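Tylactone synthase starter module and modules 1 & 2 (Streptomyces fradiae, PDB 2Z5L) probably reduces the beta-keto group of a polyketide chain to a hydroxyl of set chirality, as the first ketoreductase of the tylosin polyketide synthase. Local coordinates at residues A140-L145 / D178-L183; Q164-G169 / L183-E188. One frame throughout, in Å; residues are numbered along the deposited sequence.

Contact 1 of 2, residues A140-L145 / D178-L183; sequences ARVWAL and DIWGGL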
ATOM      1  N   ALA A 140       3.587  24.584   8.240  1.00 49.20           N
ATOM      2  CA  ALA A 140       4.569  23.497   8.265  1.00 47.10           C
ATOM      3  C   ALA A 140       4.305  22.499   7.137  1.00 45.46           C
ATOM      4  O   ALA A 140       3.157  22.202   6.822  1.00 45.42           O
ATOM      5  CB  ALA A 140       4.527  22.787   9.614  1.00 46.97           C
ATOM      6  N   ARG A 141       5.371  22.000   6.523  1.00 45.40           N
ATOM      7  CA  ARG A 141       5.250  21.022   5.444  1.00 45.05           C
ATOM      8  C   ARG A 141       6.160  19.836   5.733  1.00 43.01           C
ATOM      9  O   ARG A 141       7.366  19.998   5.924  1.00 42.37           O
ATOM     10  CB  ARG A 141       5.635  21.636   4.087  1.00 46.70           C
ATOM     11  CG  ARG A 141       4.624  22.636   3.523  1.00 47.53           C
ATOM     12  CD  ARG A 141       3.295  21.966   3.225  1.00 47.90           C
ATOM     13  NE  ARG A 141       2.257  22.931   2.890  1.00 49.82           N
ATOM     14  CZ  ARG A 141       1.010  22.603   2.563  1.00 52.14           C
ATOM     15  NH1 ARG A 141       0.649  21.330   2.525  1.00 52.60           N
ATOM     16  NH2 ARG A 141       0.118  23.545   2.277  1.00 53.06           N
ATOM     17  N   VAL A 142       5.580  18.642   5.759  1.00 39.38           N
ATOM     18  CA  VAL A 142       6.362  17.447   6.033  1.00 36.08           C
ATOM     19  C   VAL A 142       6.659  16.691   4.758  1.00 34.66           C
ATOM     20  O   VAL A 142       5.753  16.272   4.048  1.00 35.08           O
ATOM     21  CB  VAL A 142       5.632  16.504   7.012  1.00 34.09           C
ATOM     22  CG1 VAL A 142       6.543  15.317   7.356  1.00 34.81           C
ATOM     23  CG2 VAL A 142       5.252  17.263   8.279  1.00 33.83           C
ATOM     24  N   TRP A 143       7.938  16.527   4.464  1.00 34.23           N
ATOM     25  CA  TRP A 143       8.330  15.803   3.275  1.00 33.97           C
ATOM     26  C   TRP A 143       9.099  14.563   3.701  1.00 32.79           C
ATOM     27  O   TRP A 143      10.023  14.647   4.501  1.00 29.51           O
ATOM     28  CB  TRP A 143       9.189  16.685   2.374  1.00 37.04           C
ATOM     29  CG  TRP A 143       8.386  17.659   1.579  1.00 38.57           C
ATOM     30  CD1 TRP A 143       7.896  18.859   1.997  1.00 39.78           C
ATOM     31  CD2 TRP A 143       7.946  17.491   0.229  1.00 40.26           C
ATOM     32  NE1 TRP A 143       7.175  19.455   0.987  1.00 39.49           N
ATOM     33  CE2 TRP A 143       7.191  18.633  -0.110  1.00 41.27           C
ATOM     34  CE3 TRP A 143       8.118  16.483  -0.727  1.00 40.64           C
ATOM     35  CZ2 TRP A 143       6.604  18.796  -1.374  1.00 42.12           C
ATOM     36  CZ3 TRP A 143       7.538  16.643  -1.978  1.00 41.99           C
ATOM     37  CH2 TRP A 143       6.789  17.794  -2.291  1.00 42.43           C
ATOM     38  N   ALA A 144       8.701  13.408   3.182  1.00 32.18           N
ATOM     39  CA  ALA A 144       9.374  12.179   3.535  1.00 32.29           C
ATOM     40  C   ALA A 144      10.230  11.698   2.376  1.00 33.25           C
ATOM     41  O   ALA A 144       9.725  11.425   1.282  1.00 32.78           O
ATOM     42  CB  ALA A 144       8.361  11.110   3.921  1.00 30.18           C
ATOM     43  N   LEU A 145      11.532  11.605   2.617  1.00 33.55           N
ATOM     44  CA  LEU A 145      12.455  11.132   1.597  1.00 34.99           C
ATOM     45  C   LEU A 145      12.646   9.641   1.789  1.00 36.35           C
ATOM     46  O   LEU A 145      12.659   9.154   2.914  1.00 36.11           O
ATOM     47  CB  LEU A 145      13.798  11.847   1.710  1.00 34.55           C
ATOM     48  CG  LEU A 145      13.733  13.373   1.572  1.00 34.35           C
ATOM     49  CD1 LEU A 145      15.151  13.931   1.599  1.00 36.86           C
ATOM     50  CD2 LEU A 145      13.032  13.752   0.299  1.00 33.47           C
ATOM     51  N   ASP A 178      -3.011  20.515   4.983  1.00 37.11           N
ATOM     52  CA  ASP A 178      -2.253  21.715   5.298  1.00 38.29           C
ATOM     53  C   ASP A 178      -0.908  21.442   5.948  1.00 39.86           C
ATOM     54  O   ASP A 178      -0.086  22.348   6.077  1.00 40.18           O
ATOM     55  CB  ASP A 178      -3.063  22.622   6.220  1.00 41.17           C
ATOM     56  CG  ASP A 178      -4.449  22.902   5.688  1.00 43.36           C
ATOM     57  OD1 ASP A 178      -4.582  23.128   4.466  1.00 43.48           O
ATOM     58  OD2 ASP A 178      -5.402  22.902   6.497  1.00 45.70           O
ATOM     59  N   ILE A 179      -0.685  20.198   6.357  1.00 39.06           N
ATOM     60  CA  ILE A 179       0.561  19.812   7.011  1.00 38.95           C
ATOM     61  C   ILE A 179       1.439  18.935   6.128  1.00 38.47           C
ATOM     62  O   ILE A 179       2.651  19.148   6.035  1.00 38.39           O
ATOM     63  CB  ILE A 179       0.264  19.061   8.344  1.00 38.93           C
ATOM     64  CG1 ILE A 179      -0.352  20.021   9.361  1.00 38.77           C
ATOM     65  CG2 ILE A 179       1.524  18.457   8.906  1.00 39.30           C
ATOM     66  CD1 ILE A 179      -0.782  19.360  10.645  1.00 40.55           C
ATOM     67  N   TRP A 180       0.832  17.952   5.469  1.00 38.03           N
ATOM     68  CA  TRP A 180       1.600  17.052   4.620  1.00 37.44           C
ATOM     69  C   TRP A 180       2.160  17.707   3.364  1.00 38.05           C
ATOM     70  O   TRP A 180       1.432  18.332   2.591  1.00 40.04           O
ATOM     71  CB  TRP A 180       0.762  15.837   4.215  1.00 36.62           C
ATOM     72  CG  TRP A 180       1.579  14.815   3.505  1.00 35.25           C
ATOM     73  CD1 TRP A 180       1.552  14.512   2.172  1.00 37.04           C
ATOM     74  CD2 TRP A 180       2.595  13.997   4.085  1.00 34.27           C
ATOM     75  NE1 TRP A 180       2.492  13.551   1.888  1.00 33.84           N
ATOM     76  CE2 TRP A 180       3.147  13.217   3.045  1.00 33.93           C
ATOM     77  CE3 TRP A 180       3.096  13.845   5.388  1.00 33.75           C
ATOM     78  CZ2 TRP A 180       4.176  12.301   3.264  1.00 30.82           C
ATOM     79  CZ3 TRP A 180       4.122  12.930   5.602  1.00 30.54           C
ATOM     80  CH2 TRP A 180       4.646  12.172   4.543  1.00 31.73           C
ATOM     81  N   GLY A 181       3.460  17.547   3.164  1.00 36.76           N
ATOM     82  CA  GLY A 181       4.091  18.116   1.992  1.00 38.50           C
ATOM     83  C   GLY A 181       4.097  17.120   0.844  1.00 38.64           C
ATOM     84  O   GLY A 181       3.345  17.268  -0.113  1.00 38.39           O
ATOM     85  N   GLY A 182       4.951  16.106   0.945  1.00 37.93           N
ATOM     86  CA  GLY A 182       5.032  15.090  -0.088  1.00 36.99           C
ATOM     87  C   GLY A 182       6.085  14.022   0.146  1.00 37.73           C
ATOM     88  O   GLY A 182       6.779  14.011   1.169  1.00 35.42           O
ATOM     89  N   LEU A 183       6.198  13.125  -0.833  1.00 37.71           N
ATOM     90  CA  LEU A 183       7.152  12.010  -0.816  1.00 37.85           C
ATOM     91  C   LEU A 183       8.123  12.155  -1.988  1.00 37.93           C
ATOM     92  O   LEU A 183       7.706  12.445  -3.105  1.00 37.77           O
ATOM     93  CB  LEU A 183       6.403  10.676  -0.954  1.00 36.36           C
ATOM     94  CG  LEU A 183       5.528  10.204   0.219  1.00 36.91           C
ATOM     95  CD1 LEU A 183       4.261   9.525  -0.293  1.00 33.79           C
ATOM     96  CD2 LEU A 183       6.356   9.257   1.084  1.00 34.02           C
TER

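Contact 2 of 2, residues Q164-G169 / L183-E188; sequences QLWGFG and LIDLPE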
ATOM      1  N   GLN A 164       5.898   1.006   2.142  1.00 28.89           N
ATOM      2  CA  GLN A 164       4.924   1.230   3.209  1.00 29.52           C
ATOM      3  C   GLN A 164       4.679   2.713   3.471  1.00 29.81           C
ATOM      4  O   GLN A 164       3.531   3.149   3.614  1.00 29.81           O
ATOM      5  CB  GLN A 164       5.398   0.575   4.503  1.00 27.07           C
ATOM      6  CG  GLN A 164       5.212  -0.930   4.567  1.00 26.95           C
ATOM      7  CD  GLN A 164       5.388  -1.451   5.989  1.00 29.32           C
ATOM      8  OE1 GLN A 164       4.802  -0.907   6.920  1.00 28.11           O
ATOM      9  NE2 GLN A 164       6.195  -2.502   6.163  1.00 29.97           N
ATOM     10  N   LEU A 165       5.773   3.473   3.538  1.00 28.60           N
ATOM     11  CA  LEU A 165       5.732   4.913   3.796  1.00 28.04           C
ATOM     12  C   LEU A 165       4.977   5.665   2.699  1.00 28.05           C
ATOM     13  O   LEU A 165       4.244   6.619   2.969  1.00 25.66           O
ATOM     14  CB  LEU A 165       7.162   5.474   3.908  1.00 28.42           C
ATOM     15  CG  LEU A 165       7.617   6.138   5.210  1.00 30.36           C
ATOM     16  CD1 LEU A 165       8.903   6.915   4.934  1.00 27.13           C
ATOM     17  CD2 LEU A 165       6.545   7.083   5.730  1.00 26.99           C
ATOM     18  N   TRP A 166       5.179   5.267   1.449  1.00 28.79           N
ATOM     19  CA  TRP A 166       4.467   5.943   0.371  1.00 29.68           C
ATOM     20  C   TRP A 166       2.986   5.679   0.557  1.00 30.70           C
ATOM     21  O   TRP A 166       2.166   6.575   0.366  1.00 29.74           O
ATOM     22  CB  TRP A 166       4.948   5.447  -0.988  1.00 32.41           C
ATOM     23  CG  TRP A 166       6.203   6.128  -1.426  1.00 34.84           C
ATOM     24  CD1 TRP A 166       7.443   6.053  -0.837  1.00 35.83           C
ATOM     25  CD2 TRP A 166       6.340   7.017  -2.534  1.00 35.23           C
ATOM     26  NE1 TRP A 166       8.339   6.842  -1.516  1.00 33.98           N
ATOM     27  CE2 TRP A 166       7.688   7.446  -2.561  1.00 35.82           C
ATOM     28  CE3 TRP A 166       5.453   7.497  -3.510  1.00 34.69           C
ATOM     29  CZ2 TRP A 166       8.169   8.330  -3.524  1.00 34.67           C
ATOM     30  CZ3 TRP A 166       5.933   8.378  -4.470  1.00 34.98           C
ATOM     31  CH2 TRP A 166       7.282   8.786  -4.468  1.00 36.52           C
ATOM     32  N   GLY A 167       2.653   4.453   0.969  1.00 30.08           N
ATOM     33  CA  GLY A 167       1.264   4.116   1.193  1.00 27.79           C
ATOM     34  C   GLY A 167       0.658   5.015   2.250  1.00 26.27           C
ATOM     35  O   GLY A 167      -0.398   5.610   2.053  1.00 24.72           O
ATOM     36  N   PHE A 168       1.346   5.124   3.377  1.00 27.35           N
ATOM     37  CA  PHE A 168       0.892   5.955   4.481  1.00 26.81           C
ATOM     38  C   PHE A 168       0.905   7.427   4.105  1.00 26.14           C
ATOM     39  O   PHE A 168       0.032   8.195   4.517  1.00 25.90           O
ATOM     40  CB  PHE A 168       1.819   5.772   5.673  1.00 24.41           C
ATOM     41  CG  PHE A 168       1.522   6.698   6.798  1.00 22.25           C
ATOM     42  CD1 PHE A 168       0.438   6.456   7.639  1.00 24.59           C
ATOM     43  CD2 PHE A 168       2.288   7.834   6.997  1.00 23.47           C
ATOM     44  CE1 PHE A 168       0.117   7.331   8.663  1.00 20.35           C
ATOM     45  CE2 PHE A 168       1.975   8.714   8.017  1.00 25.72           C
ATOM     46  CZ  PHE A 168       0.882   8.466   8.858  1.00 22.84           C
ATOM     47  N   GLY A 169       1.932   7.809   3.353  1.00 26.39           N
ATOM     48  CA  GLY A 169       2.086   9.194   2.938  1.00 27.00           C
ATOM     49  C   GLY A 169       0.864   9.748   2.225  1.00 26.61           C
ATOM     50  O   GLY A 169       0.474  10.891   2.460  1.00 28.06           O
ATOM     51  N   LEU A 183       6.198  13.125  -0.833  1.00 37.71           N
ATOM     52  CA  LEU A 183       7.152  12.010  -0.816  1.00 37.85           C
ATOM     53  C   LEU A 183       8.123  12.155  -1.988  1.00 37.93           C
ATOM     54  O   LEU A 183       7.706  12.445  -3.105  1.00 37.77           O
ATOM     55  CB  LEU A 183       6.403  10.676  -0.954  1.00 36.36           C
ATOM     56  CG  LEU A 183       5.528  10.204   0.219  1.00 36.91           C
ATOM     57  CD1 LEU A 183       4.261   9.525  -0.293  1.00 33.79           C
ATOM     58  CD2 LEU A 183       6.356   9.257   1.084  1.00 34.02           C
ATOM     59  N   ILE A 184       9.410  11.953  -1.734  1.00 39.29           N
ATOM     60  CA  ILE A 184      10.420  12.060  -2.778  1.00 40.02           C
ATOM     61  C   ILE A 184      11.355  10.855  -2.696  1.00 41.95           C
ATOM     62  O   ILE A 184      11.976  10.616  -1.658  1.00 42.53           O
ATOM     63  CB  ILE A 184      11.259  13.333  -2.600  1.00 39.06           C
ATOM     64  CG1 ILE A 184      10.357  14.567  -2.635  1.00 38.41           C
ATOM     65  CG2 ILE A 184      12.321  13.407  -3.683  1.00 37.63           C
ATOM     66  CD1 ILE A 184      11.077  15.875  -2.240  1.00 36.10           C
ATOM     67  N   ASP A 185      11.468  10.100  -3.785  1.00 42.96           N
ATOM     68  CA  ASP A 185      12.323   8.913  -3.797  1.00 45.65           C
ATOM     69  C   ASP A 185      13.710   9.204  -4.383  1.00 47.30           C
ATOM     70  O   ASP A 185      13.839   9.550  -5.556  1.00 45.97           O
ATOM     71  CB  ASP A 185      11.642   7.793  -4.593  1.00 45.80           C
ATOM     72  CG  ASP A 185      12.197   6.427  -4.265  1.00 46.71           C
ATOM     73  OD1 ASP A 185      12.138   6.017  -3.081  1.00 46.91           O
ATOM     74  OD2 ASP A 185      12.686   5.753  -5.191  1.00 49.20           O
ATOM     75  N   LEU A 186      14.741   9.052  -3.559  1.00 48.86           N
ATOM     76  CA  LEU A 186      16.100   9.315  -3.998  1.00 52.01           C
ATOM     77  C   LEU A 186      16.750   8.129  -4.699  1.00 55.21           C
ATOM     78  O   LEU A 186      16.379   6.977  -4.476  1.00 56.03           O
ATOM     79  CB  LEU A 186      16.963   9.752  -2.808  1.00 49.68           C
ATOM     80  CG  LEU A 186      16.491  11.031  -2.118  1.00 48.73           C
ATOM     81  CD1 LEU A 186      17.523  11.464  -1.098  1.00 47.88           C
ATOM     82  CD2 LEU A 186      16.267  12.132  -3.150  1.00 48.41           C
ATOM     83  N   PRO A 187      17.724   8.409  -5.581  1.00 57.98           N
ATOM     84  CA  PRO A 187      18.468   7.407  -6.349  1.00 59.87           C
ATOM     85  C   PRO A 187      19.193   6.392  -5.467  1.00 61.18           C
ATOM     86  O   PRO A 187      18.976   5.187  -5.587  1.00 60.22           O
ATOM     87  CB  PRO A 187      19.441   8.256  -7.159  1.00 60.04           C
ATOM     88  CG  PRO A 187      18.652   9.504  -7.412  1.00 59.02           C
ATOM     89  CD  PRO A 187      18.030   9.771  -6.067  1.00 58.62           C
ATOM     90  N   GLU A 188      20.053   6.896  -4.586  1.00 63.62           N
ATOM     91  CA  GLU A 188      20.829   6.049  -3.684  1.00 65.87           C
ATOM     92  C   GLU A 188      21.635   4.998  -4.436  1.00 65.55           C
ATOM     93  O   GLU A 188      22.550   5.334  -5.186  1.00 66.01           O
ATOM     94  CB  GLU A 188      19.910   5.366  -2.668  1.00 67.51           C
ATOM     95  CG  GLU A 188      19.637   6.188  -1.413  1.00 69.59           C
ATOM     96  CD  GLU A 188      20.862   6.325  -0.526  1.00 71.33           C
ATOM     97  OE1 GLU A 188      21.817   7.026  -0.928  1.00 71.74           O
ATOM     98  OE2 GLU A 188      20.875   5.718   0.571  1.00 71.83           O
TER

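Contact 1 of 2, residues A140-L145 / D178-L183
The W143 indole lies with one face on the backbone of G181 and G182, and both alpha carbons make CH-pi contacts: G182 CA is 3.6 Å from the centroid of the six-membered ring, G181 CA 3.8 Å from that of the five-membered ring. The W180 indole has V142 O above one face toward its rim, while V142 CG1 crosses to CZ3 and A144 CB reaches CH2. The R141 guanidinium has D178 O over one face and W180 O at its edge, where NH1 donates at 3.1 Å; a bend at chi2 (-64°) brings the group over the turn, while the stronger partner of NH1 is P177 O, just before the segment. Between the parallel strands the register slips by one residue, a beta bulge. V142 O receives both G181 N (2.8 Å) and G182 N (3.2 Å) from the same face of its carbonyl plane. Regular pairing flanks this fork, with V142 N bonded to I179 O at 3.0 Å and A144 N to G182 O at 2.8 Å. With no side chain at G181 or G182, the backbone lies directly against the W143 face. On the side of V142 and W180 the pair is covered by helices 119-135 and 160-175, and on the W143 side by helix 214-224; strand 107-111 continues the sheet beyond strand 140-147.

Contact 2 of 2, residues Q164-G169 / L183-E188
Apolar packing joins L183 to the helix at W166: L183 CB sits squarely over the indole face, 3.8 Å from the centroid of the six-membered ring and 9° off its normal, a CH-pi contact. The two side chains slide past each other in opposite directions, so the leucine methyls reach the helix backbone while the ring reaches the strand. L183 CD1 comes within 3.6 Å of W166 CA and 3.9 Å of G169 CA, and L183 CD2 lies 3.9 Å from L165 O. With no beta carbon on G169, the L183 CD1 methyl can settle directly on the helix. This is how a beta-alpha-beta crossover of Rossmann type closes: helix 160-175 runs back nearly antiparallel to the strand that follows it, segments 164-169 and 183-186 making 161° with their axes 9.8 Å apart. Further along the ring, D185 CB packs on W166 CZ2 at 3.7 Å, and D185 N lies at the ring edge, in its plane. The polar ends turn to a shared third partner. W166 NE1 and D185 OD1 do not bond to each other; each bonds to T146 OG1, so that hydroxyl links ring and carboxylate, whose planes stand 78° apart. D185 OD1 also takes the backbone N of A149, and OD2 forms a salt bridge with R236; these partners together hold the buried carboxylate in place and probably stabilise its negative charge.

Overall arrangement
Contacts 1 and 2 are successive joints of one beta-alpha-beta unit, strand to strand and then helix to strand, with centres 11 Å apart. L183 belongs to both. Past it the strand pairing carries on, A144 O and I184 N standing 3.1 Å apart, a probable hydrogen bond. On one side of the sheet W143 CE3 packs against I184 CD1 at 3.4 Å; on the other, W180 NE1 approaches G169 O on the helix, also at 3.4 Å. Both contacts lie in the part of the chain preceding the glycine-rich G267, G269 and G272, which probably bind the cofactor, consistent with the structural, non-catalytic Rossmann-like half of polyketide ketoreductases.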